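Local coordinates for Efb homologous protein (Staphylococcus aureus subsp. aureus Mu50, PDB 2NOJ) that probably binds the C3d region of complement component C3 and so interferes with complement activation, as its homologue, the extracellular fibrinogen-binding protein Efb, does, at residues K31-F36 with R50-I55; R46-A51 with R68-V73. The protein carries 1 engineered substitution. All coordinates share one frame; numbering follows the deposited sequence.

Contact 1. Residues K31-F36 with R50-I55; sequences KAVELF and RAVNLI. Engineered in segment 31-36: Glu-34 (natural residue Asn).
A three-helix bundle makes up the folded part of this chain, and Ala-32, Val-33, Ala-51 and Val-52 join its first two helices, 24-39 and 42-54, which run antiparallel. The approach is closest between the two alanines, where Ala-32 CA and Ala-51 CA stand 6.5 Å apart. Each methyl is directed at the other helix, and they meet almost head on: Ala-32 CB lies 3.6 Å from Ala-51 CB, with both CA-CB bonds within about 20° of the line joining the two methyls. Because neither side chain extends past CB, the backbones can draw near here.

One residue further along each segment, two valines fill the interface on the side of helix 61-76. Val-33 CA and Val-52 CA are 8.2 Å apart, a wider spacing that branched side chains bridge. Both adopt the same rotamer, with CG1 anti to the backbone N (chi1 170° in Val-33 and 167° in Val-52). That leaves each CG2 beside its own backbone N and aimed across the interface, where Val-33 CG2 meets Val-52 CG2 at 3.9 Å while the side chains as a whole cross obliquely.

All four residues are buried, and the contact between the segments is entirely apolar. Ala-51 also packs on Ala-29 one turn earlier in helix 24-39, and Val-52 touches Gln-67 of helix 61-76. Asn-53, by contrast, hydrogen-bonds through OD1 and ND2 to the backbone of a neighbouring protein chain, so the helix that packs into the bundle also presents a binding surface. The alanine and valine pairs remain separate touches: Ala-51 CB is 6.1 Å from Val-33 CG2, and Ala-32 CB is 6.6 Å from Val-52 CG2.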
ATOM      1  N   LYS B  31      22.726 -13.618  -0.786  1.00 28.58           N
ATOM      2  CA  LYS B  31      22.184 -14.939  -1.026  1.00 29.86           C
ATOM      3  C   LYS B  31      20.903 -14.845  -1.896  1.00 28.11           C
ATOM      4  O   LYS B  31      20.598 -15.736  -2.711  1.00 29.95           O
ATOM      5  CB  LYS B  31      21.894 -15.625   0.309  1.00 31.62           C
ATOM      6  N   ALA B  32      20.171 -13.750  -1.736  1.00 24.82           N
ATOM      7  CA  ALA B  32      18.961 -13.539  -2.502  1.00 21.19           C
ATOM      8  C   ALA B  32      19.255 -13.190  -3.960  1.00 19.47           C
ATOM      9  O   ALA B  32      18.600 -13.702  -4.857  1.00 17.35           O
ATOM     10  CB  ALA B  32      18.122 -12.442  -1.850  1.00 17.95           C
ATOM     11  N   VAL B  33      20.231 -12.320  -4.203  1.00 18.70           N
ATOM     12  CA  VAL B  33      20.565 -11.938  -5.579  1.00 19.90           C
ATOM     13  C   VAL B  33      21.250 -13.072  -6.330  1.00 24.45           C
ATOM     14  O   VAL B  33      21.028 -13.256  -7.522  1.00 24.36           O
ATOM     15  CB  VAL B  33      21.481 -10.675  -5.636  1.00 18.05           C
ATOM     16  CG1 VAL B  33      21.993 -10.473  -7.034  1.00 15.28           C
ATOM     17  CG2 VAL B  33      20.702  -9.419  -5.214  1.00 16.21           C
ATOM     18  N   GLU B  34      22.089 -13.843  -5.650  1.00 30.49           N
ATOM     19  CA  GLU B  34      22.756 -14.961  -6.337  1.00 34.81           C
ATOM     20  C   GLU B  34      21.728 -15.973  -6.884  1.00 34.16           C
ATOM     21  O   GLU B  34      21.823 -16.389  -8.036  1.00 33.60           O
ATOM     22  CB  GLU B  34      23.741 -15.662  -5.392  1.00 34.30           C
ATOM     23  N   LEU B  35      20.749 -16.344  -6.056  1.00 32.10           N
ATOM     24  CA  LEU B  35      19.725 -17.298  -6.452  1.00 32.74           C
ATOM     25  C   LEU B  35      18.901 -16.746  -7.617  1.00 32.12           C
ATOM     26  O   LEU B  35      18.432 -17.508  -8.483  1.00 30.14           O
ATOM     27  CB  LEU B  35      18.808 -17.606  -5.276  1.00 32.82           C
ATOM     28  N   PHE B  36      18.713 -15.427  -7.625  1.00 27.52           N
ATOM     29  CA  PHE B  36      17.947 -14.781  -8.684  1.00 22.89           C
ATOM     30  C   PHE B  36      18.697 -14.821 -10.018  1.00 24.64           C
ATOM     31  O   PHE B  36      18.097 -15.032 -11.076  1.00 21.63           O
ATOM     32  CB  PHE B  36      17.639 -13.332  -8.304  1.00 17.85           C
ATOM     33  CG  PHE B  36      16.973 -12.547  -9.392  1.00 13.38           C
ATOM     34  CD1 PHE B  36      15.981 -13.130 -10.190  1.00 11.45           C
ATOM     35  CD2 PHE B  36      17.292 -11.216  -9.603  1.00 13.67           C
ATOM     36  CE1 PHE B  36      15.311 -12.401 -11.169  1.00  7.82           C
ATOM     37  CE2 PHE B  36      16.625 -10.470 -10.585  1.00 11.89           C
ATOM     38  CZ  PHE B  36      15.626 -11.079 -11.370  1.00 10.66           C
ATOM     39  N   ARG B  50      13.690  -7.102  -2.574  1.00 23.52           N
ATOM     40  CA  ARG B  50      13.322  -6.767  -1.205  1.00 25.97           C
ATOM     41  C   ARG B  50      14.544  -6.926  -0.318  1.00 25.48           C
ATOM     42  O   ARG B  50      14.798  -6.098   0.549  1.00 27.24           O
ATOM     43  CB  ARG B  50      12.192  -7.679  -0.719  1.00 30.10           C
ATOM     44  CG  ARG B  50      11.508  -7.239   0.585  1.00 39.74           C
ATOM     45  CD  ARG B  50      10.296  -8.130   0.889  1.00 48.89           C
ATOM     46  NE  ARG B  50       9.262  -7.445   1.665  1.00 60.54           N
ATOM     47  CZ  ARG B  50       9.109  -7.544   2.985  1.00 67.92           C
ATOM     48  NH1 ARG B  50       9.927  -8.310   3.704  1.00 72.00           N
ATOM     49  NH2 ARG B  50       8.131  -6.878   3.590  1.00 73.11           N
ATOM     50  N   ALA B  51      15.314  -7.983  -0.528  1.00 24.08           N
ATOM     51  CA  ALA B  51      16.503  -8.173   0.291  1.00 25.46           C
ATOM     52  C   ALA B  51      17.374  -6.911   0.205  1.00 22.33           C
ATOM     53  O   ALA B  51      17.729  -6.314   1.221  1.00 21.83           O
ATOM     54  CB  ALA B  51      17.275  -9.394  -0.179  1.00 23.27           C
ATOM     55  N   VAL B  52      17.705  -6.511  -1.019  1.00 20.45           N
ATOM     56  CA  VAL B  52      18.525  -5.319  -1.264  1.00 17.58           C
ATOM     57  C   VAL B  52      17.889  -4.063  -0.644  1.00 18.63           C
ATOM     58  O   VAL B  52      18.571  -3.260  -0.008  1.00 17.76           O
ATOM     59  CB  VAL B  52      18.696  -5.103  -2.773  1.00 16.10           C
ATOM     60  CG1 VAL B  52      19.253  -3.723  -3.043  1.00  9.54           C
ATOM     61  CG2 VAL B  52      19.565  -6.212  -3.358  1.00 12.07           C
ATOM     62  N   ASN B  53      16.579  -3.890  -0.837  1.00 16.19           N
ATOM     63  CA  ASN B  53      15.886  -2.746  -0.259  1.00 15.68           C
ATOM     64  C   ASN B  53      15.963  -2.743   1.250  1.00 19.40           C
ATOM     65  O   ASN B  53      16.064  -1.673   1.854  1.00 20.10           O
ATOM     66  CB  ASN B  53      14.429  -2.698  -0.700  1.00 12.77           C
ATOM     67  CG  ASN B  53      14.282  -2.188  -2.128  1.00 15.14           C
ATOM     68  OD1 ASN B  53      15.120  -1.404  -2.604  1.00 14.02           O
ATOM     69  ND2 ASN B  53      13.221  -2.622  -2.824  1.00 12.03           N
ATOM     70  N   LEU B  54      15.932  -3.923   1.864  1.00 24.37           N
ATOM     71  CA  LEU B  54      16.013  -4.025   3.329  1.00 30.94           C
ATOM     72  C   LEU B  54      17.328  -3.448   3.892  1.00 29.72           C
ATOM     73  O   LEU B  54      17.372  -3.006   5.031  1.00 32.41           O
ATOM     74  CB  LEU B  54      15.849  -5.481   3.786  1.00 34.00           C
ATOM     75  CG  LEU B  54      14.539  -6.167   3.398  1.00 39.65           C
ATOM     76  CD1 LEU B  54      14.537  -7.620   3.906  1.00 43.90           C
ATOM     77  CD2 LEU B  54      13.353  -5.378   3.977  1.00 40.15           C
ATOM     78  N   ILE B  55      18.401  -3.465   3.109  1.00 28.68           N
ATOM     79  CA  ILE B  55      19.661  -2.885   3.573  1.00 33.26           C
ATOM     80  C   ILE B  55      19.372  -1.399   3.751  1.00 30.74           C
ATOM     81  O   ILE B  55      19.270  -0.658   2.785  1.00 28.45           O
ATOM     82  CB  ILE B  55      20.811  -3.038   2.530  1.00 31.11           C
ATOM     83  CG1 ILE B  55      20.976  -4.497   2.135  1.00 32.78           C
ATOM     84  CG2 ILE B  55      22.126  -2.541   3.119  1.00 31.11           C
ATOM     85  CD1 ILE B  55      22.227  -4.764   1.373  1.00 38.81           C
TER

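Contact 2. Residues R46-A51 with R68-V73; sequences RKAQRA and RQIDLV
The side-chain oxygen of Gln-49, OE1, accepts a hydrogen bond from NE2 of Gln-67, one residue before the segment 68-73, and also rests against a methyl of Ile-70. The same Gln-67 nitrogen is hydrogen-bonded to Asp-71 OD1, so a single amide nitrogen ties the glutamine of helix 42-54 to the carboxylate of helix 61-76. Gln-49 reaches this place through a bent chain: CG lies anti to the backbone N, and the turn at chi2 (64°) brings the amide nearer to the third helix. Its OE1 then stands 3.5 Å from Ile-70 CG2, with an angle of about 138° at the oxygen between CD and that methyl.

Ile-70 is the side chain of helix 61-76 that meets both partners, one with each branch. CG2 serves the glutamine, while the longer branch, with CG1 beside the backbone N, carries CD1 to Ala-48. Ile-70 CD1 lies 3.4 Å from Ala-48 CB and 3.9 Å from Ala-48 C. The terminal methyl points at the alanine, but it meets Ala-48 CB obliquely, from beyond the methyl and about 64° off the line of the CA-CB bond, on the side where the Ala-48 backbone carbon C also lies near.

The nearest CA atoms, those of Gln-49 and Ile-70, are 7.1 Å apart, and these two helices of the three-helix bundle run antiparallel. The outer side of helix 42-54 faces another protein, where Arg-46 NE forms a salt bridge with an acidic side chain of that neighbouring chain. Between the helices, packing on isoleucine supplies shape without a directional bond, whereas the link to Gln-67 gives the amide oxygen of the buried Gln-49 a polar partner and probably restrains the turning of the amide group.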
ATOM      1  N   ARG B  46      11.385 -11.032  -6.699  1.00 22.52           N
ATOM      2  CA  ARG B  46      10.731 -10.323  -5.610  1.00 24.96           C
ATOM      3  C   ARG B  46      11.577 -10.446  -4.360  1.00 24.96           C
ATOM      4  O   ARG B  46      11.792  -9.463  -3.632  1.00 23.46           O
ATOM      5  CB  ARG B  46       9.320 -10.860  -5.370  1.00 26.88           C
ATOM      6  CG  ARG B  46       8.374 -10.553  -6.514  1.00 34.22           C
ATOM      7  CD  ARG B  46       6.930 -10.982  -6.248  1.00 43.36           C
ATOM      8  NE  ARG B  46       6.157 -10.019  -5.463  1.00 50.18           N
ATOM      9  CZ  ARG B  46       6.077 -10.035  -4.136  1.00 56.17           C
ATOM     10  NH1 ARG B  46       6.722 -10.963  -3.436  1.00 58.06           N
ATOM     11  NH2 ARG B  46       5.350  -9.125  -3.502  1.00 60.66           N
ATOM     12  N   LYS B  47      12.098 -11.645  -4.146  1.00 26.48           N
ATOM     13  CA  LYS B  47      12.928 -11.909  -2.977  1.00 29.58           C
ATOM     14  C   LYS B  47      14.267 -11.158  -3.021  1.00 24.26           C
ATOM     15  O   LYS B  47      14.725 -10.640  -2.005  1.00 22.46           O
ATOM     16  CB  LYS B  47      13.165 -13.421  -2.831  1.00 33.93           C
ATOM     17  CG  LYS B  47      14.022 -13.789  -1.624  1.00 43.30           C
ATOM     18  CD  LYS B  47      14.268 -15.288  -1.557  1.00 53.45           C
ATOM     19  CE  LYS B  47      15.147 -15.664  -0.376  1.00 59.32           C
ATOM     20  NZ  LYS B  47      15.336 -17.154  -0.294  1.00 66.95           N
ATOM     21  N   ALA B  48      14.876 -11.088  -4.202  1.00 21.56           N
ATOM     22  CA  ALA B  48      16.150 -10.396  -4.361  1.00 22.74           C
ATOM     23  C   ALA B  48      16.009  -8.873  -4.218  1.00 19.48           C
ATOM     24  O   ALA B  48      16.825  -8.218  -3.546  1.00 18.87           O
ATOM     25  CB  ALA B  48      16.773 -10.747  -5.715  1.00 19.31           C
ATOM     26  N   GLN B  49      14.971  -8.302  -4.819  1.00 18.27           N
ATOM     27  CA  GLN B  49      14.796  -6.848  -4.732  1.00 18.40           C
ATOM     28  C   GLN B  49      14.523  -6.351  -3.299  1.00 20.27           C
ATOM     29  O   GLN B  49      15.056  -5.311  -2.874  1.00 16.64           O
ATOM     30  CB  GLN B  49      13.665  -6.381  -5.661  1.00 16.66           C
ATOM     31  CG  GLN B  49      13.486  -4.893  -5.669  1.00 15.69           C
ATOM     32  CD  GLN B  49      14.707  -4.173  -6.221  1.00 16.61           C
ATOM     33  OE1 GLN B  49      15.009  -4.270  -7.408  1.00 15.14           O
ATOM     34  NE2 GLN B  49      15.412  -3.447  -5.359  1.00 15.96           N
ATOM     35  N   ARG B  50      13.690  -7.102  -2.574  1.00 23.52           N
ATOM     36  CA  ARG B  50      13.322  -6.767  -1.205  1.00 25.97           C
ATOM     37  C   ARG B  50      14.544  -6.926  -0.318  1.00 25.48           C
ATOM     38  O   ARG B  50      14.798  -6.098   0.549  1.00 27.24           O
ATOM     39  CB  ARG B  50      12.192  -7.679  -0.719  1.00 30.10           C
ATOM     40  CG  ARG B  50      11.508  -7.239   0.585  1.00 39.74           C
ATOM     41  CD  ARG B  50      10.296  -8.130   0.889  1.00 48.89           C
ATOM     42  NE  ARG B  50       9.262  -7.445   1.665  1.00 60.54           N
ATOM     43  CZ  ARG B  50       9.109  -7.544   2.985  1.00 67.92           C
ATOM     44  NH1 ARG B  50       9.927  -8.310   3.704  1.00 72.00           N
ATOM     45  NH2 ARG B  50       8.131  -6.878   3.590  1.00 73.11           N
ATOM     46  N   ALA B  51      15.314  -7.983  -0.528  1.00 24.08           N
ATOM     47  CA  ALA B  51      16.503  -8.173   0.291  1.00 25.46           C
ATOM     48  C   ALA B  51      17.374  -6.911   0.205  1.00 22.33           C
ATOM     49  O   ALA B  51      17.729  -6.314   1.221  1.00 21.83           O
ATOM     50  CB  ALA B  51      17.275  -9.394  -0.179  1.00 23.27           C
ATOM     51  N   ARG B  68      22.759  -3.590  -8.983  1.00 27.80           N
ATOM     52  CA  ARG B  68      23.154  -3.634 -10.384  1.00 28.10           C
ATOM     53  C   ARG B  68      22.894  -5.019 -10.981  1.00 27.53           C
ATOM     54  O   ARG B  68      22.345  -5.147 -12.080  1.00 26.00           O
ATOM     55  CB  ARG B  68      24.635  -3.259 -10.507  1.00 30.38           C
ATOM     56  CG  ARG B  68      25.061  -2.804 -11.882  1.00 33.23           C
ATOM     57  CD  ARG B  68      26.434  -3.338 -12.251  1.00 38.79           C
ATOM     58  NE  ARG B  68      26.817  -2.891 -13.591  1.00 43.32           N
ATOM     59  CZ  ARG B  68      27.840  -3.369 -14.292  1.00 44.47           C
ATOM     60  NH1 ARG B  68      28.626  -4.331 -13.807  1.00 44.19           N
ATOM     61  NH2 ARG B  68      28.071  -2.873 -15.494  1.00 47.95           N
ATOM     62  N   GLN B  69      23.277  -6.060 -10.256  1.00 27.80           N
ATOM     63  CA  GLN B  69      23.054  -7.402 -10.750  1.00 27.56           C
ATOM     64  C   GLN B  69      21.550  -7.626 -10.997  1.00 27.75           C
ATOM     65  O   GLN B  69      21.159  -8.266 -11.982  1.00 28.63           O
ATOM     66  CB  GLN B  69      23.639  -8.409  -9.761  1.00 31.46           C
ATOM     67  CG  GLN B  69      25.152  -8.274  -9.583  1.00 39.82           C
ATOM     68  CD  GLN B  69      25.913  -8.455 -10.874  1.00 44.62           C
ATOM     69  OE1 GLN B  69      25.320  -8.694 -11.945  1.00 49.20           O
ATOM     70  NE2 GLN B  69      27.237  -8.342 -10.788  1.00 48.74           N
ATOM     71  N   ILE B  70      20.716  -7.063 -10.121  1.00 25.40           N
ATOM     72  CA  ILE B  70      19.264  -7.171 -10.230  1.00 23.42           C
ATOM     73  C   ILE B  70      18.846  -6.592 -11.576  1.00 24.63           C
ATOM     74  O   ILE B  70      18.261  -7.269 -12.422  1.00 25.39           O
ATOM     75  CB  ILE B  70      18.545  -6.319  -9.148  1.00 23.34           C
ATOM     76  CG1 ILE B  70      18.854  -6.832  -7.746  1.00 24.42           C
ATOM     77  CG2 ILE B  70      17.055  -6.284  -9.413  1.00 22.03           C
ATOM     78  CD1 ILE B  70      18.208  -8.129  -7.402  1.00 26.53           C
ATOM     79  N   ASP B  71      19.151  -5.317 -11.749  1.00 25.50           N
ATOM     80  CA  ASP B  71      18.806  -4.591 -12.960  1.00 28.34           C
ATOM     81  C   ASP B  71      19.306  -5.266 -14.233  1.00 26.87           C
ATOM     82  O   ASP B  71      18.645  -5.196 -15.261  1.00 26.67           O
ATOM     83  CB  ASP B  71      19.360  -3.151 -12.885  1.00 29.65           C
ATOM     84  CG  ASP B  71      18.624  -2.271 -11.845  1.00 34.88           C
ATOM     85  OD1 ASP B  71      18.221  -2.780 -10.771  1.00 34.93           O
ATOM     86  OD2 ASP B  71      18.458  -1.053 -12.095  1.00 38.20           O
ATOM     87  N   LEU B  72      20.471  -5.912 -14.167  1.00 27.65           N
ATOM     88  CA  LEU B  72      21.042  -6.561 -15.346  1.00 29.57           C
ATOM     89  C   LEU B  72      20.288  -7.799 -15.783  1.00 28.98           C
ATOM     90  O   LEU B  72      20.271  -8.147 -16.969  1.00 29.38           O
ATOM     91  CB  LEU B  72      22.513  -6.924 -15.111  1.00 30.28           C
ATOM     92  CG  LEU B  72      23.487  -5.745 -15.224  1.00 32.25           C
ATOM     93  CD1 LEU B  72      24.913  -6.222 -14.987  1.00 31.99           C
ATOM     94  CD2 LEU B  72      23.352  -5.122 -16.603  1.00 32.40           C
ATOM     95  N   VAL B  73      19.663  -8.473 -14.830  1.00 29.23           N
ATOM     96  CA  VAL B  73      18.916  -9.666 -15.177  1.00 27.47           C
ATOM     97  C   VAL B  73      17.580  -9.229 -15.752  1.00 30.06           C
ATOM     98  O   VAL B  73      17.102  -9.799 -16.730  1.00 31.09           O
ATOM     99  CB  VAL B  73      18.681 -10.582 -13.945  1.00 26.14           C
ATOM    100  CG1 VAL B  73      18.076 -11.910 -14.403  1.00 22.29           C
ATOM    101  CG2 VAL B  73      20.001 -10.811 -13.181  1.00 21.45           C
TER

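In the fold
Both contacts are buried near the centre of the chain, with their own centres about 6 Å apart, and both use helix 42-54: contact 1 joins it to helix 24-39, contact 2 to helix 61-76. They merge into one core where Val-33 CG2 meets Ile-70 CD1 at 3.6 Å and Phe-36 CB meets Ala-48 CB at 3.8 Å, so all three helices converge there. Their chemistry differs. Contact 1 matches like with like in purely aliphatic pairs, whereas contact 2 sets one branched side chain against an alanine and an amide. Outside this core, Arg-46 and Asn-53 on helix 42-54 engage the neighbouring protein chain.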